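PDB 2I34: acid phosphatase from Bacillus anthracis, which hydrolyses phosphate monoesters at acid pH as a class C acid phosphatase of the HAD superfamily. Local coordinates for the interface of chains A and B. Coordinates in Å, arbitrary orientation; residue numbers count along the deposited sequence, not the author numbering. Chains: chain A/B, acid phosphatase.

Contact 1: the interface of chains A and B. Residues chain A 21, 24-25, 28, 78; chain B 222, 242, 245-246.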
loop_
_atom_site.group_PDB
_atom_site.type_symbol
_atom_site.label_atom_id
_atom_site.label_comp_id
_atom_site.label_asym_id
_atom_site.label_seq_id
_atom_site.Cartn_x
_atom_site.Cartn_y
_atom_site.Cartn_z
ATOM N N LEU A 21 -9.187 12.611 -5.016
ATOM C CA LEU A 21 -9.429 11.973 -6.317
ATOM C C LEU A 21 -8.391 10.916 -6.697
ATOM O O LEU A 21 -8.763 9.772 -6.937
ATOM C CB LEU A 21 -9.592 12.993 -7.444
ATOM C CG LEU A 21 -10.533 12.546 -8.574
ATOM C CD1 LEU A 21 -10.938 13.721 -9.459
ATOM C CD2 LEU A 21 -9.940 11.433 -9.425
ATOM N N ASP A 24 -8.337 7.824 -4.465
ATOM C CA ASP A 24 -9.503 6.986 -4.743
ATOM C C ASP A 24 -9.361 6.206 -6.031
ATOM O O ASP A 24 -9.776 5.049 -6.111
ATOM C CB ASP A 24 -10.767 7.834 -4.838
ATOM C CG ASP A 24 -11.176 8.440 -3.508
ATOM O OD1 ASP A 24 -10.591 8.066 -2.463
ATOM O OD2 ASP A 24 -12.099 9.287 -3.531
ATOM N N LEU A 25 -8.773 6.860 -7.027
ATOM C CA LEU A 25 -8.634 6.317 -8.364
ATOM C C LEU A 25 -7.615 5.170 -8.382
ATOM O O LEU A 25 -7.839 4.115 -8.999
ATOM C CB LEU A 25 -8.197 7.453 -9.297
ATOM C CG LEU A 25 -8.209 7.217 -10.798
ATOM C CD1 LEU A 25 -9.597 6.839 -11.259
ATOM C CD2 LEU A 25 -7.703 8.469 -11.488
ATOM N N GLN A 28 -9.256 2.248 -6.589
ATOM C CA GLN A 28 -10.297 1.639 -7.384
ATOM C C GLN A 28 -9.808 0.987 -8.657
ATOM O O GLN A 28 -10.397 0.003 -9.082
ATOM C CB GLN A 28 -11.383 2.660 -7.714
ATOM C CG GLN A 28 -12.286 3.008 -6.553
ATOM C CD GLN A 28 -13.653 3.511 -7.029
ATOM O OE1 GLN A 28 -13.733 4.386 -7.892
ATOM N NE2 GLN A 28 -14.725 2.940 -6.489
ATOM N N ALA A 78 -15.971 7.534 -3.799
ATOM C CA ALA A 78 -16.182 8.075 -5.154
ATOM C C ALA A 78 -17.487 8.873 -5.254
ATOM O O ALA A 78 -17.571 9.875 -5.964
ATOM C CB ALA A 78 -16.152 6.960 -6.171
ATOM N N TRP B 222 -0.218 2.939 -13.401
ATOM C CA TRP B 222 -1.652 2.879 -13.112
ATOM C C TRP B 222 -2.388 4.101 -13.693
ATOM O O TRP B 222 -3.507 3.981 -14.211
ATOM C CB TRP B 222 -1.924 2.722 -11.615
ATOM C CG TRP B 222 -1.605 3.898 -10.763
ATOM C CD1 TRP B 222 -0.435 4.134 -10.093
ATOM C CD2 TRP B 222 -2.474 4.995 -10.455
ATOM N NE1 TRP B 222 -0.526 5.310 -9.390
ATOM C CE2 TRP B 222 -1.767 5.858 -9.597
ATOM C CE3 TRP B 222 -3.792 5.327 -10.817
ATOM C CZ2 TRP B 222 -2.331 7.029 -9.082
ATOM C CZ3 TRP B 222 -4.344 6.495 -10.323
ATOM C CH2 TRP B 222 -3.615 7.330 -9.456
ATOM N N ARG B 242 -10.115 10.835 -15.317
ATOM C CA ARG B 242 -9.981 10.516 -13.888
ATOM C C ARG B 242 -11.358 10.396 -13.230
ATOM O O ARG B 242 -11.637 9.421 -12.534
ATOM C CB ARG B 242 -9.166 11.593 -13.171
ATOM C CG ARG B 242 -7.695 11.589 -13.462
ATOM C CD ARG B 242 -7.026 12.807 -12.833
ATOM N NE ARG B 242 -5.581 12.834 -13.052
ATOM C CZ ARG B 242 -4.723 13.592 -12.372
ATOM N NH1 ARG B 242 -5.132 14.400 -11.404
ATOM N NH2 ARG B 242 -3.429 13.529 -12.644
ATOM N N ASN B 245 -13.466 7.268 -14.500
ATOM C CA ASN B 245 -12.997 5.966 -14.028
ATOM C C ASN B 245 -13.184 5.683 -12.540
ATOM O O ASN B 245 -12.859 4.588 -12.060
ATOM C CB ASN B 245 -11.547 5.741 -14.451
ATOM C CG ASN B 245 -11.452 5.298 -15.878
ATOM O OD1 ASN B 245 -11.499 4.104 -16.163
ATOM N ND2 ASN B 245 -11.417 6.255 -16.797
ATOM N N LEU B 246 -13.717 6.650 -11.805
ATOM C CA LEU B 246 -14.214 6.362 -10.464
ATOM C C LEU B 246 -15.537 5.613 -10.577
ATOM O O LEU B 246 -16.316 5.838 -11.515
ATOM C CB LEU B 246 -14.396 7.638 -9.655
ATOM C CG LEU B 246 -13.106 8.380 -9.296
ATOM C CD1 LEU B 246 -13.452 9.673 -8.586
ATOM C CD2 LEU B 246 -12.204 7.520 -8.434
#
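B:Leu246 pushes its isobutyl end onto the side of helix 21-29 of chain A and meets A:Leu21, A:Asp24 and A:Leu25 there. Its two methyls divide the work: CD1 faces CD2 of A:Leu21 at 4.0 Å, while CD2 lies 3.8 Å from CA of A:Leu25 and also reaches CB of A:Asp24. Behind the methyls, CB of B:Leu246 rests against CB of A:Ala78, 4.0 Å away, which brings helix 74-83 into the same hydrophobic patch. From chain A, A:Leu25 packs in the opposite direction. Its CG stands anti to the backbone N (chi1 -170°), which carries both methyls out toward chain B. CD2 of A:Leu25 packs 3.7 Å from CG of B:Arg242, crossing the aliphatic part of that side chain at about a right angle, and CD1 turns to CB of B:Asn245. CG of A:Leu25 touches the indole of B:Trp222 at its edge, in the ring plane, 4.0 Å from CZ3. CD2 of A:Leu21 adds a contact with CB of B:Arg242. At the rim, the amide oxygen OE1 of A:Gln28 sits 3.3 Å from CA of B:Leu246, and CD1 of A:Leu25 lies 3.5 Å from the main-chain O of B:Arg242. In the fold, B:Arg242 lies near the end of helix 235-244, B:Asn245 and B:Leu246 follow it, and B:Trp222 comes from helix 221-226, so the C-terminal end of one subunit lies across helix 21-29, near the N-terminus of the other.

Contact 2: the interface of chains A and B. Residues chain A 26, 29-32; chain B 196-197, 216, 222.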
loop_
_atom_site.group_PDB
_atom_site.type_symbol
_atom_site.label_atom_id
_atom_site.label_comp_id
_atom_site.label_asym_id
_atom_site.label_seq_id
_atom_site.Cartn_x
_atom_site.Cartn_y
_atom_site.Cartn_z
ATOM N N TRP A 26 -6.508 5.379 -7.684
ATOM C CA TRP A 26 -5.542 4.322 -7.411
ATOM C C TRP A 26 -6.232 3.137 -6.763
ATOM O O TRP A 26 -6.114 2.011 -7.222
ATOM C CB TRP A 26 -4.434 4.822 -6.466
ATOM C CG TRP A 26 -3.345 3.808 -6.217
ATOM C CD1 TRP A 26 -2.311 3.519 -7.046
ATOM C CD2 TRP A 26 -3.177 2.963 -5.060
ATOM N NE1 TRP A 26 -1.520 2.549 -6.500
ATOM C CE2 TRP A 26 -2.011 2.204 -5.270
ATOM C CE3 TRP A 26 -3.886 2.797 -3.859
ATOM C CZ2 TRP A 26 -1.546 1.254 -4.343
ATOM C CZ3 TRP A 26 -3.432 1.864 -2.937
ATOM C CH2 TRP A 26 -2.262 1.104 -3.186
ATOM N N THR A 29 -8.764 1.528 -9.277
ATOM C CA THR A 29 -8.322 1.048 -10.601
ATOM C C THR A 29 -6.936 0.406 -10.667
ATOM O O THR A 29 -6.684 -0.382 -11.575
ATOM C CB THR A 29 -8.357 2.177 -11.675
ATOM O OG1 THR A 29 -7.344 3.148 -11.397
ATOM C CG2 THR A 29 -9.729 2.846 -11.720
ATOM N N ALA A 30 -6.045 0.709 -9.721
ATOM C CA ALA A 30 -4.631 0.311 -9.882
ATOM C C ALA A 30 -4.423 -1.186 -9.658
ATOM O O ALA A 30 -4.835 -1.728 -8.629
ATOM C CB ALA A 30 -3.707 1.117 -8.948
ATOM N N GLY A 31 -3.790 -1.845 -10.626
ATOM C CA GLY A 31 -3.364 -3.238 -10.454
ATOM C C GLY A 31 -2.441 -3.395 -9.258
ATOM O O GLY A 31 -2.478 -4.400 -8.553
ATOM N N GLU A 32 -1.638 -2.362 -9.022
ATOM C CA GLU A 32 -0.704 -2.302 -7.906
ATOM C C GLU A 32 -1.409 -2.466 -6.577
ATOM O O GLU A 32 -0.907 -3.171 -5.669
ATOM C CB GLU A 32 0.036 -0.956 -7.920
ATOM C CG GLU A 32 1.156 -0.826 -8.970
ATOM C CD GLU A 32 0.693 -0.482 -10.383
ATOM O OE1 GLU A 32 -0.510 -0.318 -10.633
ATOM O OE2 GLU A 32 1.556 -0.355 -11.266
ATOM N N ARG B 196 -3.915 -5.212 -17.398
ATOM C CA ARG B 196 -2.898 -5.240 -16.354
ATOM C C ARG B 196 -3.479 -5.755 -15.024
ATOM O O ARG B 196 -2.797 -6.485 -14.308
ATOM C CB ARG B 196 -2.161 -3.899 -16.190
ATOM C CG ARG B 196 -2.980 -2.747 -15.640
ATOM C CD ARG B 196 -2.318 -1.401 -15.952
ATOM N NE ARG B 196 -0.956 -1.273 -15.414
ATOM C CZ ARG B 196 -0.654 -0.898 -14.172
ATOM N NH1 ARG B 196 -1.606 -0.648 -13.278
ATOM N NH2 ARG B 196 0.611 -0.796 -13.808
ATOM N N ASN B 197 -4.735 -5.406 -14.730
ATOM C CA ASN B 197 -5.421 -5.882 -13.520
ATOM C C ASN B 197 -5.666 -7.386 -13.602
ATOM O O ASN B 197 -5.458 -8.092 -12.615
ATOM C CB ASN B 197 -6.743 -5.136 -13.309
ATOM C CG ASN B 197 -6.542 -3.671 -12.935
ATOM O OD1 ASN B 197 -5.409 -3.205 -12.784
ATOM N ND2 ASN B 197 -7.648 -2.933 -12.806
ATOM N N ASN B 216 2.227 3.109 -3.948
ATOM C CA ASN B 216 2.473 4.454 -4.468
ATOM C C ASN B 216 1.229 4.992 -5.159
ATOM O O ASN B 216 1.072 4.838 -6.375
ATOM C CB ASN B 216 3.668 4.455 -5.426
ATOM C CG ASN B 216 3.932 5.820 -6.028
ATOM O OD1 ASN B 216 3.314 6.811 -5.626
ATOM N ND2 ASN B 216 4.831 5.877 -7.008
ATOM N N TRP B 222 -0.218 2.939 -13.401
ATOM C CA TRP B 222 -1.652 2.879 -13.112
ATOM C C TRP B 222 -2.388 4.101 -13.693
ATOM O O TRP B 222 -3.507 3.981 -14.211
ATOM C CB TRP B 222 -1.924 2.722 -11.615
ATOM C CG TRP B 222 -1.605 3.898 -10.763
ATOM C CD1 TRP B 222 -0.435 4.134 -10.093
ATOM C CD2 TRP B 222 -2.474 4.995 -10.455
ATOM N NE1 TRP B 222 -0.526 5.310 -9.390
ATOM C CE2 TRP B 222 -1.767 5.858 -9.597
ATOM C CE3 TRP B 222 -3.792 5.327 -10.817
ATOM C CZ2 TRP B 222 -2.331 7.029 -9.082
ATOM C CZ3 TRP B 222 -4.344 6.495 -10.323
ATOM C CH2 TRP B 222 -3.615 7.330 -9.456
HETATM O O HOH W 1 1.231 2.503 -7.865
HETATM O O HOH W 2 -4.482 -0.597 -13.328
HETATM O O HOH W 3 -5.211 1.971 -13.164
#
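A:Trp26 holds CG anti to its own N (chi1 -176°), and B:Trp222 turns its CG between N and C (chi1 69°); with these torsions the two indoles meet edge to face. In this two-chain assembly of a HAD-superfamily phosphatase their planes stand 78° apart. The CD1 corner of A:Trp26 points at the face of B:Trp222, offset toward its rim and 3.5 Å from CE2, while CB of A:Trp26 covers the six-membered ring of B:Trp222 in a CH-pi contact. CB of A:Ala30 closes on CB of B:Trp222 at 3.6 Å. The indole NE1 of A:Trp26 reaches the main-chain O of B:Asn216 through water 1.

A:Glu32 presents its carboxylate to the guanidinium of B:Arg196. NH1 of B:Arg196 donates to OE1 of A:Glu32 at 2.9 Å and NH2 to OE2 at 2.7 Å, an end-on salt bridge that meets both oxygens on their syn sides, somewhat out of the carboxylate plane but in the guanidinium plane. The paired bonds should restrict rotation of both groups.

ND2 of B:Asn197 donates to the main-chain O of A:Thr29 at 3.0 Å. Water 2 joins that same O to OD1 of B:Asn197, NH1 of B:Arg196 and N of A:Gly31. It also contacts water 3, which links OG1 of A:Thr29 with the main-chain O of B:Trp222.

Contact 3: the interface of chains A and B. Residues chain A 204, 207-208, 211, 213; chain B 35, 38-39, 42.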
loop_
_atom_site.group_PDB
_atom_site.type_symbol
_atom_site.label_atom_id
_atom_site.label_comp_id
_atom_site.label_asym_id
_atom_site.label_seq_id
_atom_site.Cartn_x
_atom_site.Cartn_y
_atom_site.Cartn_z
ATOM N N LYS A 204 8.611 -2.322 14.119
ATOM C CA LYS A 204 8.866 -2.613 12.698
ATOM C C LYS A 204 8.885 -4.120 12.381
ATOM O O LYS A 204 8.465 -4.540 11.295
ATOM C CB LYS A 204 10.177 -1.955 12.240
ATOM C CG LYS A 204 11.441 -2.456 12.927
ATOM C CD LYS A 204 12.669 -1.627 12.505
ATOM C CE LYS A 204 13.997 -2.331 12.832
ATOM N NZ LYS A 204 14.151 -2.694 14.289
ATOM N N PHE A 207 5.377 -6.125 11.402
ATOM C CA PHE A 207 4.654 -5.962 10.148
ATOM C C PHE A 207 5.069 -6.999 9.125
ATOM O O PHE A 207 6.261 -7.154 8.798
ATOM C CB PHE A 207 4.790 -4.535 9.633
ATOM C CG PHE A 207 4.169 -3.537 10.546
ATOM C CD1 PHE A 207 2.787 -3.460 10.668
ATOM C CD2 PHE A 207 4.955 -2.711 11.331
ATOM C CE1 PHE A 207 2.204 -2.556 11.556
ATOM C CE2 PHE A 207 4.372 -1.804 12.210
ATOM C CZ PHE A 207 3.000 -1.729 12.317
ATOM N N GLY A 208 4.058 -7.730 8.656
ATOM C CA GLY A 208 4.262 -8.943 7.874
ATOM C C GLY A 208 4.523 -10.183 8.724
ATOM O O GLY A 208 4.779 -11.237 8.184
ATOM N N PHE A 211 1.192 -8.439 12.413
ATOM C CA PHE A 211 0.318 -7.409 11.938
ATOM C C PHE A 211 0.431 -7.383 10.425
ATOM O O PHE A 211 1.501 -7.076 9.884
ATOM C CB PHE A 211 0.725 -6.043 12.502
ATOM C CG PHE A 211 0.758 -5.953 13.997
ATOM C CD1 PHE A 211 -0.011 -6.795 14.810
ATOM C CD2 PHE A 211 1.562 -4.987 14.607
ATOM C CE1 PHE A 211 0.036 -6.674 16.202
ATOM C CE2 PHE A 211 1.601 -4.852 16.003
ATOM C CZ PHE A 211 0.847 -5.693 16.796
ATOM N N ILE A 213 -0.704 -5.548 7.143
ATOM C CA ILE A 213 -1.192 -4.209 6.792
ATOM C C ILE A 213 -1.550 -4.119 5.310
ATOM O O ILE A 213 -0.898 -4.740 4.450
ATOM C CB ILE A 213 -0.169 -3.094 7.251
ATOM C CG1 ILE A 213 -0.637 -1.674 6.870
ATOM C CG2 ILE A 213 1.246 -3.366 6.737
ATOM C CD1 ILE A 213 -1.392 -0.977 7.944
ATOM N N ALA B 35 4.613 1.253 7.664
ATOM C CA ALA B 35 4.339 -0.160 7.990
ATOM C C ALA B 35 4.311 -1.041 6.756
ATOM O O ALA B 35 4.734 -2.182 6.797
ATOM C CB ALA B 35 3.022 -0.283 8.718
ATOM N N TYR B 38 7.941 -1.547 5.736
ATOM C CA TYR B 38 8.528 -2.542 6.645
ATOM C C TYR B 38 8.043 -3.954 6.333
ATOM O O TYR B 38 8.850 -4.879 6.238
ATOM C CB TYR B 38 8.268 -2.200 8.123
ATOM C CG TYR B 38 9.127 -1.074 8.681
ATOM C CD1 TYR B 38 10.522 -1.096 8.553
ATOM C CD2 TYR B 38 8.552 -0.019 9.389
ATOM C CE1 TYR B 38 11.296 -0.098 9.067
ATOM C CE2 TYR B 38 9.328 0.995 9.914
ATOM C CZ TYR B 38 10.697 0.957 9.744
ATOM O OH TYR B 38 11.484 1.948 10.279
ATOM N N GLN B 39 6.732 -4.109 6.143
ATOM C CA GLN B 39 6.150 -5.381 5.746
ATOM C C GLN B 39 6.760 -5.934 4.445
ATOM O O GLN B 39 7.065 -7.120 4.348
ATOM C CB GLN B 39 4.641 -5.233 5.589
ATOM C CG GLN B 39 3.910 -6.499 5.128
ATOM C CD GLN B 39 2.400 -6.405 5.350
ATOM O OE1 GLN B 39 1.918 -6.624 6.463
ATOM N NE2 GLN B 39 1.646 -6.097 4.280
ATOM N N ASN B 42 10.499 -6.859 5.289
ATOM C CA ASN B 42 10.501 -7.995 6.201
ATOM C C ASN B 42 10.223 -9.284 5.444
ATOM O O ASN B 42 10.895 -10.307 5.641
ATOM C CB ASN B 42 9.463 -7.819 7.329
ATOM C CG ASN B 42 9.885 -6.793 8.372
ATOM O OD1 ASN B 42 11.032 -6.366 8.404
ATOM N ND2 ASN B 42 8.947 -6.403 9.245
#
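B:Gln39 leaves helix 31-54 with CG anti to the backbone N (chi1 178°) and runs extended toward chain A. Its CB lies 4.0 Å from C of A:Phe207, and CG packs 3.7 Å from CA of A:Gly208. CD then comes up against the CG2 methyl of A:Ile213. At the tip, the amide pairs with the backbone of strand 211-213: OE1 of B:Gln39 accepts from N of A:Ile213 at 2.9 Å, nearly straight at the hydrogen (169°), and NE2 donates to O at 2.9 Å, in the carbonyl plane and on a lone pair, though this acceptor is tilted from the amide plane. The two bonds use both ends of the amide and fix its flip.

One turn along, ND2 of B:Asn42 donates to the main-chain O of A:Lys204 and to that of A:Phe207, both at 2.8 Å, and both acceptors lie close to its amide plane. The aromatic rings are capped by aliphatic carbons. CB of B:Ala35 sits over the centre of the A:Phe207 ring, 3.6 Å from its centroid, and CB of A:Lys204 sits likewise over the face of B:Tyr38. By reading main-chain groups of the 204-213 segment, helix 31-54 would help hold the two chains of the deposited assembly in register.

Contact 4: the interface of chains A and B. Residues chain A 43, 46-47; chain B 43, 46-47.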
loop_
_atom_site.group_PDB
_atom_site.type_symbol
_atom_site.label_atom_id
_atom_site.label_comp_id
_atom_site.label_asym_id
_atom_site.label_seq_id
_atom_site.Cartn_x
_atom_site.Cartn_y
_atom_site.Cartn_z
ATOM N N THR A 43 0.988 -13.444 2.457
ATOM C CA THR A 43 1.889 -13.394 3.596
ATOM C C THR A 43 1.177 -13.890 4.846
ATOM O O THR A 43 1.727 -14.680 5.605
ATOM C CB THR A 43 2.411 -11.968 3.828
ATOM O OG1 THR A 43 3.076 -11.515 2.646
ATOM C CG2 THR A 43 3.371 -11.931 5.022
ATOM N N LEU A 46 0.941 -17.737 4.827
ATOM C CA LEU A 46 2.239 -18.293 5.184
ATOM C C LEU A 46 2.419 -18.244 6.702
ATOM O O LEU A 46 2.810 -19.227 7.318
ATOM C CB LEU A 46 3.358 -17.498 4.491
ATOM C CG LEU A 46 4.818 -17.924 4.674
ATOM C CD1 LEU A 46 5.157 -19.113 3.798
ATOM C CD2 LEU A 46 5.784 -16.779 4.343
ATOM N N LYS A 47 2.117 -17.100 7.301
ATOM C CA LYS A 47 2.284 -16.928 8.748
ATOM C C LYS A 47 1.250 -17.711 9.568
ATOM O O LYS A 47 1.544 -18.130 10.680
ATOM C CB LYS A 47 2.252 -15.442 9.114
ATOM C CG LYS A 47 3.347 -14.627 8.454
ATOM C CD LYS A 47 4.700 -14.831 9.129
ATOM C CE LYS A 47 5.860 -14.454 8.214
ATOM N NZ LYS A 47 7.170 -14.765 8.874
ATOM N N THR B 43 9.227 -9.221 4.573
ATOM C CA THR B 43 8.889 -10.335 3.703
ATOM C C THR B 43 10.019 -10.651 2.704
ATOM O O THR B 43 10.337 -11.823 2.465
ATOM C CB THR B 43 7.552 -10.035 2.973
ATOM O OG1 THR B 43 6.549 -9.696 3.952
ATOM C CG2 THR B 43 7.097 -11.228 2.154
ATOM N N LEU B 46 12.681 -12.659 4.557
ATOM C CA LEU B 46 12.200 -14.032 4.743
ATOM C C LEU B 46 12.325 -14.818 3.453
ATOM O O LEU B 46 12.781 -15.960 3.459
ATOM C CB LEU B 46 10.744 -14.044 5.213
ATOM C CG LEU B 46 10.069 -15.410 5.396
ATOM C CD1 LEU B 46 10.491 -16.056 6.693
ATOM C CD2 LEU B 46 8.555 -15.262 5.354
ATOM N N LYS B 47 11.920 -14.216 2.342
ATOM C CA LYS B 47 11.944 -14.940 1.060
ATOM C C LYS B 47 13.367 -15.101 0.516
ATOM O O LYS B 47 13.689 -16.118 -0.092
ATOM C CB LYS B 47 11.014 -14.276 0.046
ATOM C CG LYS B 47 9.547 -14.296 0.492
ATOM C CD LYS B 47 9.001 -15.702 0.514
ATOM C CE LYS B 47 7.620 -15.782 1.103
ATOM N NZ LYS B 47 7.059 -17.131 0.987
#
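A:Leu46 and B:Leu46 reach tip to tip across the two-fold, and their CD2 methyls come to 3.3 Å, tighter than usual van der Waals contact. Each leucine has CG anti to its backbone N (chi1 -178° in chain A), which points the branched end toward its twin. The symmetry makes the like methyls face one another, so this pair forms the dense middle of the contact.

Away from that middle the packing relaxes. The lysines approach from either side: CE of B:Lys47 lies 3.9 Å from CD2 of A:Leu46, and CE of A:Lys47 lies 4.0 Å from CD2 of B:Leu46. Both lysine chains bend at chi2 (-77° in A:Lys47), which turns their ends toward the opposing leucine. The amino nitrogens NZ follow the same course, that of B:Lys47 being 3.6 Å from CD2 of A:Leu46.

One turn earlier, A:Thr43 and B:Thr43 make a looser meeting. Their side chains cross at an angle, with CG2 of A:Thr43 4.0 Å from OG1 of B:Thr43 and the two hydroxyl oxygens 4.1 Å apart, which is a touch of surfaces and not a bond. The site brings helix 31-54 of each subunit against its own copy, and so appears to close the dimer of the deposited assembly at its axis.

The four contacts form a run along one two-fold interface. Contact 1 and contact 2 are neighbours, their C-alpha centres about 10 Å apart, and share B:Trp222 and helix 21-29 of chain A. Contact 3 and contact 4 are a second pair, about 11 Å apart between centres, sharing helix 31-54 of chain B. The C-alpha centres of contacts 1 and 4 are about 31 Å apart. Helix 31-54 serves contact 2 from chain A, contact 3 from chain B and contact 4 from both. Twins of contacts 1 to 3 repeat them on the other side of the axis, which would suit a dimer, though the structure alone does not prove one in solution.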